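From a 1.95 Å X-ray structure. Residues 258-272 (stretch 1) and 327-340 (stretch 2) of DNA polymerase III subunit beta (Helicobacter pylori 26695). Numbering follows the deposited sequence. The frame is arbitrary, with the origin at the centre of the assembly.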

# COMPACT_ATOMS: atom_id res chain seq x y z
N SER A 258 33.65 -22.12 10.13
CA SER A 258 32.40 -21.63 10.70
C SER A 258 32.61 -20.33 11.49
O SER A 258 33.32 -20.31 12.49
CB SER A 258 31.78 -22.68 11.62
OG SER A 258 31.39 -23.83 10.90
N PHE A 259 31.97 -19.25 11.04
CA PHE A 259 32.12 -17.96 11.71
C PHE A 259 30.84 -17.54 12.44
O PHE A 259 29.75 -17.60 11.88
CB PHE A 259 32.46 -16.89 10.68
CG PHE A 259 33.57 -17.28 9.73
CD1 PHE A 259 34.88 -17.40 10.18
CD2 PHE A 259 33.29 -17.51 8.39
CE1 PHE A 259 35.90 -17.75 9.29
CE2 PHE A 259 34.31 -17.85 7.49
CZ PHE A 259 35.62 -17.97 7.95
N THR A 260 30.98 -17.11 13.69
CA THR A 260 29.84 -16.56 14.45
C THR A 260 29.85 -15.04 14.26
O THR A 260 30.81 -14.37 14.64
CB THR A 260 29.93 -16.94 15.93
OG1 THR A 260 29.94 -18.38 16.04
CG2 THR A 260 28.75 -16.39 16.71
N LEU A 261 28.81 -14.50 13.64
CA LEU A 261 28.79 -13.10 13.18
C LEU A 261 27.53 -12.38 13.65
O LEU A 261 26.55 -13.01 14.05
CB LEU A 261 28.88 -13.07 11.66
CG LEU A 261 30.09 -13.79 11.08
CD1 LEU A 261 29.87 -14.17 9.62
CD2 LEU A 261 31.36 -12.92 11.22
N GLY A 262 27.53 -11.04 13.58
CA GLY A 262 26.41 -10.26 14.07
C GLY A 262 25.30 -10.14 13.03
O GLY A 262 25.54 -9.65 11.91
N LYS A 263 24.10 -10.57 13.39
CA LYS A 263 23.00 -10.62 12.42
C LYS A 263 22.60 -9.23 11.92
O LYS A 263 22.59 -8.99 10.72
CB LYS A 263 21.78 -11.35 13.00
CG LYS A 263 20.64 -11.54 11.97
CD LYS A 263 19.36 -12.20 12.58
CE LYS A 263 18.66 -11.31 13.61
NZ LYS A 263 17.54 -12.05 14.32
N GLU A 264 22.27 -8.33 12.85
CA GLU A 264 21.76 -7.01 12.48
C GLU A 264 22.83 -6.16 11.79
O GLU A 264 22.53 -5.40 10.86
CB GLU A 264 21.17 -6.28 13.69
CG GLU A 264 19.86 -6.87 14.21
CD GLU A 264 18.77 -7.02 13.13
OE1 GLU A 264 18.58 -6.10 12.31
OE2 GLU A 264 18.08 -8.07 13.11
N GLU A 265 24.08 -6.28 12.23
CA GLU A 265 25.16 -5.58 11.54
C GLU A 265 25.31 -6.05 10.10
O GLU A 265 25.51 -5.24 9.19
CB GLU A 265 26.50 -5.74 12.26
CG GLU A 265 26.66 -4.85 13.48
CD GLU A 265 28.10 -4.87 14.01
OE1 GLU A 265 28.72 -5.96 13.99
OE2 GLU A 265 28.59 -3.80 14.43
N PHE A 266 25.24 -7.35 9.90
CA PHE A 266 25.28 -7.87 8.54
C PHE A 266 24.08 -7.43 7.68
O PHE A 266 24.26 -7.08 6.52
CB PHE A 266 25.47 -9.41 8.53
CG PHE A 266 26.91 -9.82 8.49
CD1 PHE A 266 27.76 -9.54 9.56
CD2 PHE A 266 27.44 -10.42 7.36
CE1 PHE A 266 29.13 -9.89 9.51
CE2 PHE A 266 28.79 -10.78 7.30
CZ PHE A 266 29.64 -10.50 8.38
N LYS A 267 22.87 -7.48 8.25
CA LYS A 267 21.68 -7.01 7.53
C LYS A 267 21.90 -5.56 7.10
O LYS A 267 21.66 -5.20 5.95
CB LYS A 267 20.42 -7.07 8.40
CG LYS A 267 19.78 -8.46 8.59
CD LYS A 267 18.52 -8.31 9.48
CE LYS A 267 17.82 -9.64 9.73
NZ LYS A 267 16.60 -9.44 10.57
N GLU A 268 22.35 -4.74 8.03
CA GLU A 268 22.49 -3.30 7.79
C GLU A 268 23.55 -3.04 6.71
O GLU A 268 23.36 -2.21 5.81
CB GLU A 268 22.84 -2.61 9.11
CG GLU A 268 22.81 -1.11 9.07
CD GLU A 268 23.28 -0.50 10.40
OE1 GLU A 268 23.34 0.75 10.49
OE2 GLU A 268 23.59 -1.27 11.34
N SER A 269 24.64 -3.80 6.77
CA SER A 269 25.75 -3.61 5.84
C SER A 269 25.38 -4.08 4.43
O SER A 269 25.71 -3.43 3.44
CB SER A 269 26.99 -4.35 6.35
OG SER A 269 27.44 -3.76 7.56
N ILE A 270 24.68 -5.22 4.36
CA ILE A 270 24.24 -5.78 3.09
C ILE A 270 23.19 -4.90 2.39
O ILE A 270 23.28 -4.66 1.18
CB ILE A 270 23.71 -7.20 3.29
CG1 ILE A 270 24.89 -8.12 3.61
CG2 ILE A 270 22.96 -7.69 2.05
CD1 ILE A 270 24.49 -9.43 4.23
N LYS A 271 22.22 -4.40 3.15
CA LYS A 271 21.25 -3.45 2.60
C LYS A 271 21.96 -2.24 2.04
O LYS A 271 21.62 -1.72 0.98
CB LYS A 271 20.24 -3.02 3.66
CG LYS A 271 19.28 -4.12 4.07
CD LYS A 271 18.39 -3.68 5.22
CE LYS A 271 17.42 -4.80 5.60
NZ LYS A 271 16.72 -4.55 6.91
N LEU A 272 22.96 -1.77 2.78
CA LEU A 272 23.72 -0.58 2.41
C LEU A 272 24.37 -0.74 1.03
O LEU A 272 24.29 0.15 0.20
CB LEU A 272 24.78 -0.31 3.47
CG LEU A 272 25.57 0.99 3.34
CD1 LEU A 272 24.58 2.09 3.03
CD2 LEU A 272 26.33 1.32 4.61
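Stretch 2 327-340: FLEALNALGTTQFV

A strand that leads into a helix can be met by a segment running the other way, helix first and strand last, so that like packs on like. Stretches 258-272 and 327-340 of this polymerase subunit are a clear example. Stretch 2 enters as a helix (327-332), passes through a connecting segment, 333-337, that is neither helix nor strand, and leaves as an extended strand from 338. Its helix runs nearly antiparallel to helix 263-272, with a signed crossing angle of -154° and axes 10.0 Å apart at closest approach; the strands are likewise antiparallel, at 155° and 4.6 Å. Together the two stretches bury 936 Å².

Backbone hydrogen bonding sets the strand register. L261 and F339 form the hydrogen-bonded pair, L261 N to F339 O at 2.8 Å and F339 N to L261 O at 2.9 Å, both nearly linear. T260 with V340 and G262 with Q338 are the adjoining non-hydrogen-bonded pairs, and here CA-H groups approach carbonyls, as in V340 CA to F259 O at 3.2 Å. The ladder then hands over to the helix start: K263 N, just after the N-cap G262, donates to T337 O at 3.1 Å.

Polar contacts of K263 and two waters link the loop to helix 263-272. The long side chain of K263 brings its ammonium group to two backbone carbonyls, with NZ 3.0 Å from T336 O and 3.1 Å from L334 O, both hydrogen bonds. Water 1 extends this link, accepting from K263 NZ and K267 NZ, its oxygen lying 3.0 Å from L331 O. Water 2 joins E264 N to T337 O, giving that carbonyl a second donor.

Aromatic packing occupies the face of the sheet that carries L261 and F339. F339, with chi1 in the p well, has L261 CB over one face of its ring, 4.0 Å from the centroid, while its edge points into the face of F266. The F266 and F339 centroids are 5.2 Å apart and the planes meet at 77°, an edge-to-face arrangement whose closest atoms, F266 CG and F339 CZ, lie 3.7 Å apart.

Apolar contacts close the helix pair. F266 and I270, one turn apart, both point toward stretch 2: F266 CB is 3.9 Å from L331 CD1, and I270 CD1 comes within 3.3 Å of F327 CD1. The end of the L328 side chain comes nearer helix 263-272, with L328 CD2 3.6 Å from K267 CA and L328 CG 3.5 Å from I270 CG2. The exposed K271 also takes part: its CG rests 3.7 Å from L328 CD1, the lysine contributing its aliphatic stem.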

# COMPACT_ATOMS: atom_id res chain seq x y z
N PHE A 327 21.02 -13.58 0.97
CA PHE A 327 21.70 -13.50 2.25
C PHE A 327 20.78 -12.83 3.26
O PHE A 327 20.64 -13.28 4.39
CB PHE A 327 23.01 -12.71 2.10
CG PHE A 327 24.08 -13.09 3.09
CD1 PHE A 327 23.99 -12.69 4.42
CD2 PHE A 327 25.18 -13.85 2.68
CE1 PHE A 327 25.00 -13.02 5.35
CE2 PHE A 327 26.19 -14.20 3.60
CZ PHE A 327 26.09 -13.78 4.94
N LEU A 328 20.16 -11.73 2.84
CA LEU A 328 19.26 -11.01 3.74
C LEU A 328 18.10 -11.90 4.16
O LEU A 328 17.72 -11.94 5.33
CB LEU A 328 18.73 -9.73 3.09
CG LEU A 328 19.69 -8.56 3.06
CD1 LEU A 328 19.09 -7.38 2.28
CD2 LEU A 328 20.05 -8.14 4.49
N GLU A 329 17.51 -12.60 3.19
CA GLU A 329 16.38 -13.45 3.53
C GLU A 329 16.79 -14.56 4.48
O GLU A 329 16.05 -14.91 5.39
CB GLU A 329 15.68 -13.97 2.26
CG GLU A 329 15.03 -12.83 1.47
CD GLU A 329 14.12 -13.30 0.33
OE1 GLU A 329 13.18 -12.56 -0.00
OE2 GLU A 329 14.36 -14.38 -0.24
N ALA A 330 17.99 -15.11 4.30
CA ALA A 330 18.47 -16.15 5.22
C ALA A 330 18.60 -15.60 6.64
O ALA A 330 18.30 -16.28 7.62
CB ALA A 330 19.78 -16.74 4.74
N LEU A 331 19.02 -14.34 6.76
CA LEU A 331 19.17 -13.73 8.08
C LEU A 331 17.80 -13.43 8.69
O LEU A 331 17.58 -13.61 9.90
CB LEU A 331 20.02 -12.45 8.00
CG LEU A 331 21.49 -12.63 7.58
CD1 LEU A 331 22.17 -11.28 7.59
CD2 LEU A 331 22.24 -13.63 8.50
N ASN A 332 16.87 -12.95 7.86
CA ASN A 332 15.50 -12.69 8.32
C ASN A 332 14.85 -13.93 8.95
O ASN A 332 14.01 -13.83 9.85
CB ASN A 332 14.62 -12.18 7.17
CG ASN A 332 15.07 -10.83 6.64
OD1 ASN A 332 15.76 -10.07 7.33
ND2 ASN A 332 14.66 -10.52 5.40
N ALA A 333 15.23 -15.11 8.48
CA ALA A 333 14.64 -16.36 8.96
C ALA A 333 15.19 -16.82 10.31
O ALA A 333 14.75 -17.84 10.85
CB ALA A 333 14.83 -17.44 7.93
N LEU A 334 16.17 -16.09 10.85
CA LEU A 334 16.84 -16.47 12.10
C LEU A 334 16.30 -15.75 13.31
O LEU A 334 16.05 -14.54 13.26
CB LEU A 334 18.33 -16.15 12.01
CG LEU A 334 19.03 -16.76 10.81
CD1 LEU A 334 20.50 -16.37 10.86
CD2 LEU A 334 18.87 -18.28 10.83
N GLY A 335 16.15 -16.46 14.43
CA GLY A 335 15.63 -15.85 15.65
C GLY A 335 16.66 -15.38 16.67
O GLY A 335 16.30 -14.90 17.74
N THR A 336 17.95 -15.51 16.35
CA THR A 336 19.01 -15.20 17.33
C THR A 336 19.71 -13.91 16.92
O THR A 336 19.65 -13.53 15.77
CB THR A 336 20.05 -16.31 17.37
OG1 THR A 336 20.44 -16.64 16.03
CG2 THR A 336 19.48 -17.56 18.05
N THR A 337 20.41 -13.27 17.86
CA THR A 337 21.09 -12.00 17.58
C THR A 337 22.37 -12.20 16.78
O THR A 337 22.89 -11.27 16.18
CB THR A 337 21.43 -11.26 18.86
OG1 THR A 337 22.48 -11.98 19.53
CG2 THR A 337 20.20 -11.18 19.78
N GLN A 338 22.88 -13.43 16.81
CA GLN A 338 24.08 -13.78 16.06
C GLN A 338 23.75 -14.91 15.12
O GLN A 338 22.77 -15.63 15.32
CB GLN A 338 25.21 -14.19 17.00
CG GLN A 338 25.62 -13.11 17.97
CD GLN A 338 26.81 -13.51 18.83
OE1 GLN A 338 26.70 -14.37 19.72
NE2 GLN A 338 27.98 -12.93 18.54
N PHE A 339 24.57 -15.09 14.09
CA PHE A 339 24.38 -16.19 13.18
C PHE A 339 25.71 -16.88 12.91
O PHE A 339 26.79 -16.31 13.16
CB PHE A 339 23.71 -15.76 11.86
CG PHE A 339 24.61 -14.93 10.95
CD1 PHE A 339 24.75 -13.56 11.15
CD2 PHE A 339 25.26 -15.52 9.87
CE1 PHE A 339 25.56 -12.79 10.31
CE2 PHE A 339 26.06 -14.77 9.02
CZ PHE A 339 26.21 -13.38 9.24
N VAL A 340 25.63 -18.09 12.41
CA VAL A 340 26.82 -18.82 12.03
C VAL A 340 26.84 -18.98 10.53
O VAL A 340 25.86 -19.43 9.92
CB VAL A 340 26.89 -20.18 12.72
CG1 VAL A 340 28.10 -20.97 12.21
CG2 VAL A 340 26.97 -19.98 14.23
O HOH W 1 16.09 -11.76 11.74
O HOH W 2 22.25 -8.66 15.82